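Local coordinates for protein putative amidohydrolase/peptidase (Burkholderia cenocepacia, PDB 4WJB) that probably hydrolyses carbon-nitrogen bonds other than peptide bonds, as a zinc-dependent amidohydrolase of the peptidase M20 family, at residues Ala65-Arg70 and Val77-Ala82; Val91-His96 and Val133-Trp138; Ala199-Ile204 and His371-Val376. One frame throughout, in Å; residues are numbered along the deposited sequence.

Contact 1 (Ala65-Arg70 and Val77-Ala82). With EDO (1,2-ethanediol), chain I.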
loop_
_atom_site.group_PDB
_atom_site.type_symbol
_atom_site.label_atom_id
_atom_site.label_comp_id
_atom_site.label_asym_id
_atom_site.label_seq_id
_atom_site.Cartn_x
_atom_site.Cartn_y
_atom_site.Cartn_z
ATOM N N ALA A 65 -7.731 -16.854 -52.321
ATOM C CA ALA A 65 -7.527 -15.516 -52.865
ATOM C C ALA A 65 -6.246 -15.434 -53.701
ATOM O O ALA A 65 -5.783 -14.343 -54.039
ATOM C CB ALA A 65 -7.496 -14.489 -51.744
ATOM N N GLY A 66 -5.670 -16.590 -54.015
ATOM C CA GLY A 66 -4.549 -16.662 -54.935
ATOM C C GLY A 66 -3.171 -16.433 -54.341
ATOM O O GLY A 66 -2.196 -16.288 -55.077
ATOM N N CYS A 67 -3.079 -16.405 -53.015
ATOM C CA CYS A 67 -1.788 -16.210 -52.355
ATOM C C CYS A 67 -0.976 -17.497 -52.260
ATOM O O CYS A 67 -1.529 -18.588 -52.159
ATOM C CB CYS A 67 -1.978 -15.643 -50.948
ATOM S SG CYS A 67 -2.703 -14.002 -50.901
ATOM N N THR A 68 0.344 -17.354 -52.276
ATOM C CA THR A 68 1.232 -18.455 -51.944
ATOM C C THR A 68 1.600 -18.371 -50.463
ATOM O O THR A 68 2.173 -17.376 -50.012
ATOM C CB THR A 68 2.511 -18.437 -52.796
ATOM O OG1 THR A 68 2.167 -18.551 -54.184
ATOM C CG2 THR A 68 3.423 -19.596 -52.407
ATOM N N VAL A 69 1.268 -19.413 -49.710
ATOM C CA VAL A 69 1.502 -19.421 -48.270
ATOM C C VAL A 69 2.811 -20.125 -47.918
ATOM O O VAL A 69 3.101 -21.201 -48.432
ATOM C CB VAL A 69 0.327 -20.104 -47.522
ATOM C CG1 VAL A 69 0.701 -20.410 -46.080
ATOM C CG2 VAL A 69 -0.916 -19.222 -47.581
ATOM N N ARG A 70 3.609 -19.495 -47.062
ATOM C CA ARG A 70 4.809 -20.125 -46.526
ATOM C C ARG A 70 4.789 -19.999 -45.008
ATOM O O ARG A 70 4.123 -19.117 -44.463
ATOM C CB ARG A 70 6.076 -19.493 -47.112
ATOM C CG ARG A 70 6.324 -18.064 -46.674
ATOM C CD ARG A 70 7.498 -17.437 -47.424
ATOM N NE ARG A 70 7.853 -16.128 -46.883
ATOM C CZ ARG A 70 7.264 -14.985 -47.227
ATOM N NH1 ARG A 70 6.280 -14.984 -48.121
ATOM N NH2 ARG A 70 7.656 -13.842 -46.677
ATOM N N VAL A 77 3.118 -17.222 -40.277
ATOM C CA VAL A 77 2.453 -17.573 -41.522
ATOM C C VAL A 77 2.452 -16.373 -42.449
ATOM O O VAL A 77 2.002 -15.294 -42.063
ATOM C CB VAL A 77 1.007 -18.049 -41.272
ATOM C CG1 VAL A 77 0.352 -18.490 -42.572
ATOM C CG2 VAL A 77 0.998 -19.185 -40.254
ATOM N N PHE A 78 2.958 -16.562 -43.668
ATOM C CA PHE A 78 3.019 -15.490 -44.658
ATOM C C PHE A 78 2.218 -15.867 -45.896
ATOM O O PHE A 78 2.525 -16.855 -46.556
ATOM C CB PHE A 78 4.466 -15.188 -45.077
ATOM C CG PHE A 78 5.381 -14.862 -43.938
ATOM C CD1 PHE A 78 6.029 -15.872 -43.243
ATOM C CD2 PHE A 78 5.611 -13.544 -43.571
ATOM C CE1 PHE A 78 6.885 -15.575 -42.195
ATOM C CE2 PHE A 78 6.461 -13.242 -42.523
ATOM C CZ PHE A 78 7.099 -14.262 -41.834
ATOM N N ALA A 79 1.193 -15.081 -46.204
ATOM C CA ALA A 79 0.427 -15.274 -47.430
ATOM C C ALA A 79 0.864 -14.241 -48.451
ATOM O O ALA A 79 0.653 -13.049 -48.247
ATOM C CB ALA A 79 -1.058 -15.157 -47.157
ATOM N N ARG A 80 1.463 -14.681 -49.553
ATOM C CA ARG A 80 2.016 -13.722 -50.499
ATOM C C ARG A 80 1.156 -13.533 -51.740
ATOM O O ARG A 80 0.886 -14.484 -52.470
ATOM C CB ARG A 80 3.427 -14.132 -50.928
ATOM C CG ARG A 80 3.980 -13.267 -52.062
ATOM C CD ARG A 80 5.492 -13.389 -52.192
ATOM N NE ARG A 80 6.181 -12.822 -51.033
ATOM C CZ ARG A 80 7.476 -12.528 -51.005
ATOM N NH1 ARG A 80 8.234 -12.736 -52.080
ATOM N NH2 ARG A 80 8.016 -12.012 -49.909
ATOM N N ARG A 81 0.745 -12.291 -51.970
ATOM C CA ARG A 81 0.112 -11.908 -53.222
ATOM C C ARG A 81 1.208 -11.470 -54.188
ATOM O O ARG A 81 1.946 -10.525 -53.902
ATOM C CB ARG A 81 -0.906 -10.781 -53.005
ATOM C CG ARG A 81 -1.737 -10.463 -54.242
ATOM C CD ARG A 81 -2.665 -9.268 -54.021
ATOM N NE ARG A 81 -3.601 -9.104 -55.134
ATOM C CZ ARG A 81 -3.382 -8.343 -56.204
ATOM N NH1 ARG A 81 -2.250 -7.658 -56.322
ATOM N NH2 ARG A 81 -4.300 -8.270 -57.163
ATOM N N ALA A 82 1.320 -12.163 -55.321
ATOM C CA ALA A 82 2.400 -11.923 -56.275
ATOM C C ALA A 82 2.502 -10.456 -56.698
ATOM O O ALA A 82 1.506 -9.733 -56.735
ATOM C CB ALA A 82 2.222 -12.809 -57.507
HETATM C C1 EDO I . 11.447 -12.614 -49.309
HETATM O O1 EDO I . 10.614 -11.824 -50.167
HETATM C C2 EDO I . 10.849 -14.004 -49.127
HETATM O O2 EDO I . 11.597 -14.696 -48.121
HETATM O O HOH W 1 -0.921 -13.952 -55.949
HETATM O O HOH W 2 1.899 -15.639 -54.862
#
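A beta hairpin brings Thr68-Arg70 against Val77-Arg81, and its two hydrogen-bonded pairs, Thr68 with Arg80 and Arg70 with Phe78, set the antiparallel register. In the first, Thr68 N reaches Arg80 O at 2.9 Å and Arg80 N returns to Thr68 O; Arg70 and Phe78 exchange N-H and C=O in the same way. Between them Val69 and Ala79 form the non-hydrogen-bonded pair, where Val69 CA-H also leans on Phe78 O.

The face bearing Arg70, Phe78 and Arg80 illustrates how an arginine can be laid flat on a neighbour. Arg70 CG stands between its own backbone N and carbonyl carbon (chi1 68°), and the extended chain beyond it carries the guanidinium across the root of Phe78. The two planes lie 9° apart with centres 4.5 Å apart, an offset stack in which Phe78 CB sits 3.5 Å from Arg70 CZ, over the middle of the guanidinium. Arg80, bent at chi3, turns its own guanidinium steeply against that of Arg70, with Arg80 NE 3.6 Å from Arg70 NH1. The carboxylate of Asp134 forms salt bridges with both arginines, which probably offsets their repulsion. An ethanediol accepts from Arg80 NH2 through its O1 at 2.6 Å.

On the other face the contacts are apolar. Val69 CG1 meets Val77 CG1 at 4.0 Å, while Ala79 CB touches both Cys67 CB and Val69 CG2; helix 49-64 covers this side through Val59 and Ala62. At the entrance, Gly66, with positive phi, is the C-prime residue of a Schellman motif ending that helix, and a water links Gly66 O to Ala82 N. Helix, Schellman turn and antiparallel hairpin thus follow in succession, the hairpin edging the sheet next to strand 133-138.

Contact 2 (Val91-His96 and Val133-Trp138). With ZN (zinc ion), chain E; EDO (1,2-ethanediol), chain J.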
loop_
_atom_site.group_PDB
_atom_site.type_symbol
_atom_site.label_atom_id
_atom_site.label_comp_id
_atom_site.label_asym_id
_atom_site.label_seq_id
_atom_site.Cartn_x
_atom_site.Cartn_y
_atom_site.Cartn_z
ATOM N N VAL A 91 6.036 -5.700 -49.525
ATOM C CA VAL A 91 5.312 -4.929 -48.533
ATOM C C VAL A 91 4.579 -5.933 -47.656
ATOM O O VAL A 91 3.912 -6.834 -48.168
ATOM C CB VAL A 91 4.325 -3.934 -49.167
ATOM C CG1 VAL A 91 3.480 -3.258 -48.080
ATOM C CG2 VAL A 91 5.087 -2.892 -49.973
ATOM N N MET A 92 4.718 -5.794 -46.342
ATOM C CA MET A 92 4.153 -6.762 -45.407
ATOM C C MET A 92 3.099 -6.100 -44.529
ATOM O O MET A 92 3.238 -4.944 -44.147
ATOM C CB MET A 92 5.256 -7.385 -44.537
ATOM C CG MET A 92 4.751 -8.394 -43.491
ATOM S SD MET A 92 6.064 -9.358 -42.690
ATOM C CE MET A 92 7.080 -8.051 -41.994
ATOM N N THR A 93 2.034 -6.833 -44.231
ATOM C CA THR A 93 1.028 -6.345 -43.305
ATOM C C THR A 93 0.434 -7.518 -42.551
ATOM O O THR A 93 0.406 -8.635 -43.049
ATOM C CB THR A 93 -0.087 -5.548 -44.020
ATOM O OG1 THR A 93 -0.937 -4.932 -43.045
ATOM C CG2 THR A 93 -0.919 -6.447 -44.926
ATOM N N GLY A 94 -0.020 -7.273 -41.331
ATOM C CA GLY A 94 -0.611 -8.339 -40.556
ATOM C C GLY A 94 -0.444 -8.102 -39.075
ATOM O O GLY A 94 -0.044 -7.018 -38.643
ATOM N N SER A 95 -0.738 -9.132 -38.298
ATOM C CA SER A 95 -0.800 -8.991 -36.856
ATOM C C SER A 95 -0.796 -10.385 -36.250
ATOM O O SER A 95 -0.201 -11.306 -36.811
ATOM C CB SER A 95 -2.048 -8.197 -36.458
ATOM O OG SER A 95 -2.037 -7.835 -35.090
ATOM N N HIS A 96 -1.462 -10.546 -35.117
ATOM C CA HIS A 96 -1.511 -11.842 -34.453
ATOM C C HIS A 96 -2.933 -12.373 -34.400
ATOM O O HIS A 96 -3.886 -11.604 -34.389
ATOM C CB HIS A 96 -0.936 -11.737 -33.043
ATOM C CG HIS A 96 -1.623 -10.723 -32.176
ATOM N ND1 HIS A 96 -2.554 -11.068 -31.219
ATOM C CD2 HIS A 96 -1.493 -9.375 -32.102
ATOM C CE1 HIS A 96 -2.978 -9.977 -30.603
ATOM N NE2 HIS A 96 -2.349 -8.935 -31.118
ATOM N N VAL A 133 2.993 -8.564 -51.969
ATOM C CA VAL A 133 2.452 -8.196 -50.668
ATOM C C VAL A 133 2.340 -9.429 -49.776
ATOM O O VAL A 133 1.716 -10.413 -50.162
ATOM C CB VAL A 133 1.064 -7.536 -50.812
ATOM C CG1 VAL A 133 0.487 -7.186 -49.442
ATOM C CG2 VAL A 133 1.152 -6.310 -51.706
ATOM N N ASP A 134 2.953 -9.382 -48.593
ATOM C CA ASP A 134 2.836 -10.469 -47.623
ATOM C C ASP A 134 1.808 -10.120 -46.558
ATOM O O ASP A 134 1.874 -9.047 -45.983
ATOM C CB ASP A 134 4.178 -10.750 -46.935
ATOM C CG ASP A 134 5.131 -11.543 -47.799
ATOM O OD1 ASP A 134 4.664 -12.300 -48.677
ATOM O OD2 ASP A 134 6.357 -11.408 -47.592
ATOM N N VAL A 135 0.861 -11.020 -46.302
ATOM C CA VAL A 135 -0.016 -10.883 -45.139
ATOM C C VAL A 135 0.442 -11.896 -44.100
ATOM O O VAL A 135 0.535 -13.088 -44.396
ATOM C CB VAL A 135 -1.506 -11.100 -45.488
ATOM C CG1 VAL A 135 -2.372 -10.916 -44.245
ATOM C CG2 VAL A 135 -1.940 -10.135 -46.590
ATOM N N VAL A 136 0.750 -11.423 -42.892
ATOM C CA VAL A 136 1.429 -12.261 -41.905
ATOM C C VAL A 136 0.624 -12.486 -40.619
ATOM O O VAL A 136 -0.034 -11.578 -40.112
ATOM C CB VAL A 136 2.810 -11.656 -41.512
ATOM C CG1 VAL A 136 2.643 -10.257 -40.932
ATOM C CG2 VAL A 136 3.544 -12.555 -40.519
ATOM N N ILE A 137 0.670 -13.713 -40.116
ATOM C CA ILE A 137 0.287 -13.996 -38.744
ATOM C C ILE A 137 1.539 -14.272 -37.921
ATOM O O ILE A 137 2.276 -15.225 -38.201
ATOM C CB ILE A 137 -0.643 -15.204 -38.632
ATOM C CG1 ILE A 137 -1.939 -14.960 -39.404
ATOM C CG2 ILE A 137 -0.947 -15.491 -37.163
ATOM C CD1 ILE A 137 -2.898 -16.134 -39.348
ATOM N N TRP A 138 1.779 -13.437 -36.916
ATOM C CA TRP A 138 2.883 -13.645 -35.982
ATOM C C TRP A 138 2.476 -14.605 -34.866
ATOM O O TRP A 138 1.410 -14.457 -34.271
ATOM C CB TRP A 138 3.344 -12.321 -35.370
ATOM C CG TRP A 138 3.833 -11.297 -36.358
ATOM C CD1 TRP A 138 3.233 -10.108 -36.664
ATOM C CD2 TRP A 138 5.028 -11.358 -37.146
ATOM N NE1 TRP A 138 3.975 -9.428 -37.595
ATOM C CE2 TRP A 138 5.081 -10.174 -37.914
ATOM C CE3 TRP A 138 6.055 -12.299 -37.286
ATOM C CZ2 TRP A 138 6.120 -9.905 -38.805
ATOM C CZ3 TRP A 138 7.091 -12.031 -38.173
ATOM C CH2 TRP A 138 7.113 -10.842 -38.920
HETATM ZN ZN ZN E . -2.787 -7.076 -30.233
HETATM C C1 EDO J . 3.344 -5.470 -39.617
HETATM O O1 EDO J . 3.587 -6.648 -40.386
HETATM C C2 EDO J . 3.701 -5.765 -38.167
HETATM O O2 EDO J . 2.873 -6.829 -37.691
HETATM O O HOH W 3 -0.801 -6.489 -30.629
#
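Val91 O receives Asp134 N at 2.8 Å, the first of five backbone hydrogen bonds that join strands 91-96 and 133-138 in parallel. Thr93 N then donates to Asp134 O, Val136 N to Thr93 O, Ser95 N to Val136 O and Trp138 N to Ser95 O, so the bonds pass back and forth between the strands. CA-H groups supplement them, as where Val135 CA comes 3.1 Å from Thr93 O. Gly94 belongs to the same backbone pattern: its backbone angles are those of glycine, and its CA comes directly against Val136 O across the pair.

The pairing is the core of a beta-alpha-beta unit, in which helix 109-124 connects the two parallel strands and packs on Ser95, Val135 and Ile137. Helix 403-421 lies against Val91, Thr93 and Val133.

Apolar contact is concentrated on the side of Met92, Val136 and Trp138. Met92 CG is anti to its backbone N (chi1 178°) and lies 3.8 Å from Val136 CG1. The bend at chi3 brings Met92 CE to the rim of the indole, 3.8 Å from Trp138 CZ2, tip to tip. Its sulfur makes an oblique Met-aromatic contact, with SD 5.0 Å from the centroid of the six-membered ring of Trp138. Val136 CG2 covers the centre of one indole face.

Polar side chains look to other partners. Trp138 NE1 donates at 2.8 Å to O2 of an ethanediol, that oxygen lying in the indole plane. Asp134 is already engaged by the arginines of the hairpin, and Thr93 OG1 is hydrogen-bonded to Tyr200 O.

Metal binding occupies the C-terminal end of strand 91-96. His96 NE2 binds the zinc ion at 2.1 Å, alongside Asp107, His203 and a water, while His96 ND1 is hydrogen-bonded to Asp98 O.

Contact 3 (Ala199-Ile204 and His371-Val376); sequences AYELHI and HDACYV. With ZN (zinc ion), chain E; EDO (1,2-ethanediol), chain J; EDO (1,2-ethanediol), chain K.
A buried strand-to-helix contact at the zinc site sets alternate residues of strand 199-204, Ala199, Glu201 and His203, against His371 and the start of helix 372-376. The axes run nearly antiparallel, 8.9 Å apart.

Nearest the metal, two imidazoles meet edge-to-face. The edge of His371 comes over the face of His203 with its CE1 above the ring centre, 3.5 Å from His203 CE1, and the planes are inclined at 52°. The His203 ring is fixed at both nitrogens: ND1 gives a nearly straight hydrogen bond, in the ring plane, to a lone pair of Ile204 O, and NE2 binds the zinc ion at 2.2 Å. The water bound to that zinc lies in the plane of the His371 ring, 2.8 Å from His371 ND1, so His371 is a second-shell residue, set against two first-shell ligands, the water and His203.

Glu201 reaches the helix by extension. With CG anti to the backbone N (chi1 179°) and the chain straight beyond it, the carboxylate arrives at the first turn, where OE2 accepts the N-H of Ala373, 3.0 Å from its N, along its C-O axis; the hydrogen bond is bent, 131° at the proton. Asp372 is another acid close by, and a water bridges the two, donating to Glu201 OE1 and Asp372 OD2 while accepting from Asp372 N. Ser95 OG holds Glu201 OE1 from the neighbouring strand. An ethanediol O2 lies 2.9 Å from Glu201 OE2.

Farther from the zinc, Ala199 CB and Val376 CG1 make apolar contact at 3.9 Å. With His96 and Asp107 completing the protein ligands of the ion, this strand end and helix start form one wall of the zinc centre of an M20-family hydrolase.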
loop_
_atom_site.group_PDB
_atom_site.type_symbol
_atom_site.label_atom_id
_atom_site.label_comp_id
_atom_site.label_asym_id
_atom_site.label_seq_id
_atom_site.Cartn_x
_atom_site.Cartn_y
_atom_site.Cartn_z
ATOM N N ALA A 199 6.449 -2.177 -43.846
ATOM C CA ALA A 199 5.517 -2.974 -43.066
ATOM C C ALA A 199 4.452 -2.085 -42.445
ATOM O O ALA A 199 4.735 -0.970 -42.013
ATOM C CB ALA A 199 6.249 -3.763 -41.991
ATOM N N TYR A 200 3.225 -2.587 -42.414
ATOM C CA TYR A 200 2.111 -1.874 -41.806
ATOM C C TYR A 200 1.293 -2.812 -40.941
ATOM O O TYR A 200 0.966 -3.906 -41.376
ATOM C CB TYR A 200 1.213 -1.263 -42.877
ATOM C CG TYR A 200 1.881 -0.208 -43.715
ATOM C CD1 TYR A 200 1.967 1.101 -43.269
ATOM C CD2 TYR A 200 2.417 -0.518 -44.960
ATOM C CE1 TYR A 200 2.576 2.079 -44.035
ATOM C CE2 TYR A 200 3.024 0.454 -45.734
ATOM C CZ TYR A 200 3.101 1.743 -45.271
ATOM O OH TYR A 200 3.709 2.705 -46.037
ATOM N N GLU A 201 0.955 -2.386 -39.726
ATOM C CA GLU A 201 0.054 -3.166 -38.882
ATOM C C GLU A 201 -1.180 -2.352 -38.506
ATOM O O GLU A 201 -1.081 -1.260 -37.946
ATOM C CB GLU A 201 0.762 -3.664 -37.611
ATOM C CG GLU A 201 -0.161 -4.473 -36.698
ATOM C CD GLU A 201 0.572 -5.226 -35.598
ATOM O OE1 GLU A 201 -0.104 -5.890 -34.780
ATOM O OE2 GLU A 201 1.815 -5.162 -35.548
ATOM N N LEU A 202 -2.342 -2.900 -38.828
ATOM C CA LEU A 202 -3.627 -2.324 -38.455
ATOM C C LEU A 202 -4.071 -2.917 -37.118
ATOM O O LEU A 202 -4.039 -4.128 -36.956
ATOM C CB LEU A 202 -4.650 -2.608 -39.561
ATOM C CG LEU A 202 -6.122 -2.272 -39.348
ATOM C CD1 LEU A 202 -6.318 -0.773 -39.180
ATOM C CD2 LEU A 202 -6.942 -2.808 -40.515
ATOM N N HIS A 203 -4.462 -2.079 -36.157
ATOM C CA HIS A 203 -4.778 -2.564 -34.811
ATOM C C HIS A 203 -5.746 -1.605 -34.113
ATOM O O HIS A 203 -5.729 -0.398 -34.360
ATOM C CB HIS A 203 -3.483 -2.723 -33.983
ATOM C CG HIS A 203 -3.572 -3.721 -32.858
ATOM N ND1 HIS A 203 -4.234 -3.459 -31.675
ATOM C CD2 HIS A 203 -3.042 -4.962 -32.720
ATOM C CE1 HIS A 203 -4.128 -4.503 -30.870
ATOM N NE2 HIS A 203 -3.409 -5.431 -31.479
ATOM N N ILE A 204 -6.603 -2.138 -33.250
ATOM C CA ILE A 204 -7.448 -1.282 -32.432
ATOM C C ILE A 204 -6.563 -0.525 -31.447
ATOM O O ILE A 204 -5.479 -0.998 -31.085
ATOM C CB ILE A 204 -8.517 -2.078 -31.672
ATOM C CG1 ILE A 204 -7.859 -3.025 -30.668
ATOM C CG2 ILE A 204 -9.397 -2.848 -32.649
ATOM C CD1 ILE A 204 -8.827 -3.634 -29.678
ATOM N N HIS A 371 3.335 -3.889 -29.745
ATOM C CA HIS A 371 2.771 -4.687 -30.830
ATOM C C HIS A 371 3.912 -5.341 -31.588
ATOM O O HIS A 371 5.065 -4.939 -31.435
ATOM C CB HIS A 371 1.921 -3.827 -31.778
ATOM C CG HIS A 371 0.818 -3.081 -31.090
ATOM N ND1 HIS A 371 -0.352 -3.689 -30.684
ATOM C CD2 HIS A 371 0.709 -1.780 -30.731
ATOM C CE1 HIS A 371 -1.131 -2.794 -30.102
ATOM N NE2 HIS A 371 -0.514 -1.626 -30.123
ATOM N N ASP A 372 3.592 -6.340 -32.408
ATOM C CA ASP A 372 4.601 -6.982 -33.247
ATOM C C ASP A 372 5.346 -5.949 -34.089
ATOM O O ASP A 372 6.558 -6.054 -34.276
ATOM C CB ASP A 372 3.960 -8.036 -34.154
ATOM C CG ASP A 372 3.412 -9.217 -33.376
ATOM O OD1 ASP A 372 4.176 -9.839 -32.613
ATOM O OD2 ASP A 372 2.207 -9.515 -33.514
ATOM N N ALA A 373 4.620 -4.939 -34.567
ATOM C CA ALA A 373 5.201 -3.919 -35.435
ATOM C C ALA A 373 6.324 -3.142 -34.762
ATOM O O ALA A 373 7.214 -2.632 -35.442
ATOM C CB ALA A 373 4.119 -2.954 -35.922
ATOM N N CYS A 374 6.280 -3.048 -33.435
ATOM C CA CYS A 374 7.308 -2.333 -32.683
ATOM C C CYS A 374 8.680 -2.988 -32.866
ATOM O O CYS A 374 9.702 -2.302 -32.903
ATOM C CB CYS A 374 6.943 -2.267 -31.196
ATOM S SG CYS A 374 5.456 -1.284 -30.864
ATOM N N TYR A 375 8.688 -4.311 -32.980
ATOM C CA TYR A 375 9.918 -5.057 -33.210
ATOM C C TYR A 375 10.273 -5.066 -34.703
ATOM O O TYR A 375 11.437 -4.929 -35.075
ATOM C CB TYR A 375 9.793 -6.494 -32.682
ATOM C CG TYR A 375 9.876 -6.634 -31.165
ATOM C CD1 TYR A 375 10.316 -5.584 -30.369
ATOM C CD2 TYR A 375 9.517 -7.824 -30.538
ATOM C CE1 TYR A 375 10.396 -5.715 -28.983
ATOM C CE2 TYR A 375 9.592 -7.968 -29.160
ATOM C CZ TYR A 375 10.034 -6.910 -28.388
ATOM O OH TYR A 375 10.109 -7.049 -27.021
ATOM N N VAL A 376 9.262 -5.212 -35.550
ATOM C CA VAL A 376 9.481 -5.267 -36.996
ATOM C C VAL A 376 10.088 -3.951 -37.477
ATOM O O VAL A 376 10.832 -3.918 -38.453
ATOM C CB VAL A 376 8.169 -5.580 -37.744
ATOM C CG1 VAL A 376 8.382 -5.624 -39.272
ATOM C CG2 VAL A 376 7.611 -6.905 -37.253
HETATM ZN ZN ZN E . -2.787 -7.076 -30.233
HETATM C C1 EDO J . 3.344 -5.470 -39.617
HETATM O O1 EDO J . 3.587 -6.648 -40.386
HETATM C C2 EDO J . 3.701 -5.765 -38.167
HETATM O O2 EDO J . 2.873 -6.829 -37.691
HETATM C C1 EDO K . 8.248 3.553 -48.034
HETATM O O1 EDO K . 9.481 3.422 -47.322
HETATM C C2 EDO K . 7.089 3.354 -47.065
HETATM O O2 EDO K . 5.950 2.885 -47.793
HETATM O O HOH W 4 0.803 -7.285 -32.690
HETATM O O HOH W 3 -0.801 -6.489 -30.629
#

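How the contacts relate
Along the chain the three contacts come in series, and all reach the same sheet. Contact 1, the edge hairpin, adjoins contact 2, their centres about 10 Å apart, because strands 77-81 and 133-138 are antiparallel neighbours. Contact 2 lies about 9 Å from contact 3 between centres, strands 91-96 and 198-204 running side by side in parallel. The strand order is 68-71, 77-81, 133-138, 91-96, 198-204, leading from the hairpin inward to the metal. Contacts 1 and 3, about 19 Å apart between centres, do not touch. Contacts 2 and 3 each supply one histidine to the zinc ion and share its water, so adjacent parallel strands bring two of the protein ligands to the metal.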